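PDB 1VIM: uncharacterized protein AF_1796 from Archaeoglobus fulgidus, which is of unknown function but belongs to the PHI subfamily of the SIS family, and so probably binds a phosphosugar-like carbohydrate derivative and may isomerise it. Local coordinates for residues A[49-54]-A[75-80]. Residues are numbered along the deposited sequence; the frame is centred on the assembly and turned at random. Where two conformers were deposited one is given.
Sequences SIFVIG and TVYVVG
Tyr77 CD2 lies over one face of the Phe51 ring, toward its rim, 3.8 Å from CZ. The planes are inclined at 50°, an oblique pairing of two aromatic neighbours on parallel strands. Ser49 CB approaches the Tyr77 ring obliquely at CE2. These rings sit on one side of a beta-alpha-beta unit of the SIS domain, in which strand 50-53 leads through helix 56-71 to strand 76-78, outermost of the sheet within this chain. In both residues CG stands anti to the carbonyl carbon (chi1 -69° in Phe51), which starts both rings toward the N-terminal ends of their strands. The apolar Phe51 ring suits its buried place, whereas partly exposed Tyr77 can offer its hydroxyl to water. An alanine in place of Phe51 would probably open a gap beside Tyr77 CD2 and leave the tyrosine ring less firmly placed.

The other side of the sheet carries branched residues suited to extended backbone. Val52 and Val76 are slim enough to pack against the helix, both on Ala66; Val52 CG2 meets Val78 CG2 at 3.9 Å. Four backbone bonds join the strands: Thr75 O and Tyr77 O accept from Ile50 N and Val52 N, while Tyr77 N and Val79 N give to Ile50 O and Val52 O. At the Ser49 end, a water bridges Ser49 OG and Tyr77 OH in one of two serine conformers, a tentative link. At the opposite end Val79 CG2 packs on Ile53 CB at 4.0 Å.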
loop_
_atom_site.group_PDB
_atom_site.type_symbol
_atom_site.label_atom_id
_atom_site.label_comp_id
_atom_site.label_asym_id
_atom_site.label_seq_id
_atom_site.Cartn_x
_atom_site.Cartn_y
_atom_site.Cartn_z
ATOM N N SER A 49 15.910 8.776 13.636
ATOM C CA SER A 49 14.707 8.732 12.816
ATOM C C SER A 49 13.672 7.869 13.498
ATOM O O SER A 49 13.993 7.113 14.410
ATOM C CB SER A 49 14.965 8.216 11.409
ATOM O OG SER A 49 16.157 8.659 10.820
ATOM N N ILE A 50 12.419 8.045 13.082
ATOM C CA ILE A 50 11.278 7.399 13.697
ATOM C C ILE A 50 10.712 6.417 12.688
ATOM O O ILE A 50 10.525 6.746 11.513
ATOM C CB ILE A 50 10.196 8.440 14.096
ATOM C CG1 ILE A 50 10.809 9.491 15.034
ATOM C CG2 ILE A 50 8.983 7.744 14.731
ATOM C CD1 ILE A 50 10.596 10.909 14.573
ATOM N N PHE A 51 10.448 5.207 13.170
ATOM C CA PHE A 51 9.800 4.194 12.364
ATOM C C PHE A 51 8.473 3.876 13.020
ATOM O O PHE A 51 8.405 3.832 14.270
ATOM C CB PHE A 51 10.653 2.924 12.320
ATOM C CG PHE A 51 11.945 3.058 11.537
ATOM C CD1 PHE A 51 12.990 3.884 11.969
ATOM C CD2 PHE A 51 12.146 2.309 10.380
ATOM C CE1 PHE A 51 14.169 3.988 11.233
ATOM C CE2 PHE A 51 13.330 2.382 9.668
ATOM C CZ PHE A 51 14.328 3.227 10.072
ATOM N N VAL A 52 7.425 3.636 12.226
ATOM C CA VAL A 52 6.115 3.309 12.809
ATOM C C VAL A 52 5.594 1.991 12.271
ATOM O O VAL A 52 5.888 1.612 11.116
ATOM C CB VAL A 52 5.059 4.403 12.587
ATOM C CG1 VAL A 52 5.596 5.753 13.035
ATOM C CG2 VAL A 52 4.591 4.407 11.136
ATOM N N ILE A 53 4.814 1.280 13.092
ATOM C CA ILE A 53 4.210 0.026 12.634
ATOM C C ILE A 53 2.894 -0.231 13.330
ATOM O O ILE A 53 2.768 0.009 14.535
ATOM C CB ILE A 53 5.163 -1.188 12.820
ATOM C CG1 ILE A 53 4.525 -2.468 12.240
ATOM C CG2 ILE A 53 5.517 -1.401 14.306
ATOM C CD1 ILE A 53 5.461 -3.633 12.190
ATOM N N GLY A 54 1.916 -0.725 12.568
ATOM C CA GLY A 54 0.741 -1.390 13.112
ATOM C C GLY A 54 0.219 -2.348 12.074
ATOM O O GLY A 54 0.590 -2.234 10.902
ATOM N N THR A 75 12.283 13.008 10.439
ATOM C CA THR A 75 12.647 11.952 9.514
ATOM C C THR A 75 11.930 10.690 9.995
ATOM O O THR A 75 12.206 10.165 11.077
ATOM C CB THR A 75 14.156 11.730 9.518
ATOM O OG1 THR A 75 14.781 12.940 9.055
ATOM C CG2 THR A 75 14.542 10.685 8.500
ATOM N N VAL A 76 10.990 10.223 9.187
ATOM C CA VAL A 76 10.061 9.190 9.634
ATOM C C VAL A 76 9.780 8.208 8.504
ATOM O O VAL A 76 9.756 8.571 7.337
ATOM C CB VAL A 76 8.756 9.817 10.204
ATOM C CG1 VAL A 76 8.091 10.721 9.201
ATOM C CG2 VAL A 76 7.793 8.776 10.753
ATOM N N TYR A 77 9.521 6.962 8.889
ATOM C CA TYR A 77 9.233 5.880 7.932
ATOM C C TYR A 77 8.185 4.971 8.501
ATOM O O TYR A 77 8.025 4.854 9.712
ATOM C CB TYR A 77 10.483 5.037 7.676
ATOM C CG TYR A 77 11.678 5.847 7.302
ATOM C CD1 TYR A 77 11.812 6.377 6.029
ATOM C CD2 TYR A 77 12.693 6.080 8.254
ATOM C CE1 TYR A 77 13.003 7.166 5.724
ATOM C CE2 TYR A 77 13.808 6.821 7.957
ATOM C CZ TYR A 77 13.941 7.354 6.740
ATOM O OH TYR A 77 15.146 8.039 6.575
ATOM N N VAL A 78 7.532 4.261 7.585
ATOM C CA VAL A 78 6.602 3.187 7.952
ATOM C C VAL A 78 7.281 1.845 7.679
ATOM O O VAL A 78 7.758 1.585 6.556
ATOM C CB VAL A 78 5.343 3.272 7.086
ATOM C CG1 VAL A 78 4.348 2.152 7.454
ATOM C CG2 VAL A 78 4.685 4.617 7.243
ATOM N N VAL A 79 7.305 0.970 8.682
ATOM C CA VAL A 79 7.936 -0.341 8.508
ATOM C C VAL A 79 7.293 -1.091 7.357
ATOM O O VAL A 79 6.067 -1.117 7.231
ATOM C CB VAL A 79 7.880 -1.196 9.809
ATOM C CG1 VAL A 79 8.414 -2.619 9.558
ATOM C CG2 VAL A 79 8.653 -0.519 10.922
ATOM N N GLY A 80 8.138 -1.660 6.499
ATOM C CA GLY A 80 7.664 -2.439 5.358
ATOM C C GLY A 80 7.416 -1.672 4.076
ATOM O O GLY A 80 7.237 -2.293 3.026
HETATM O O HOH W 1 17.141 7.615 8.595
#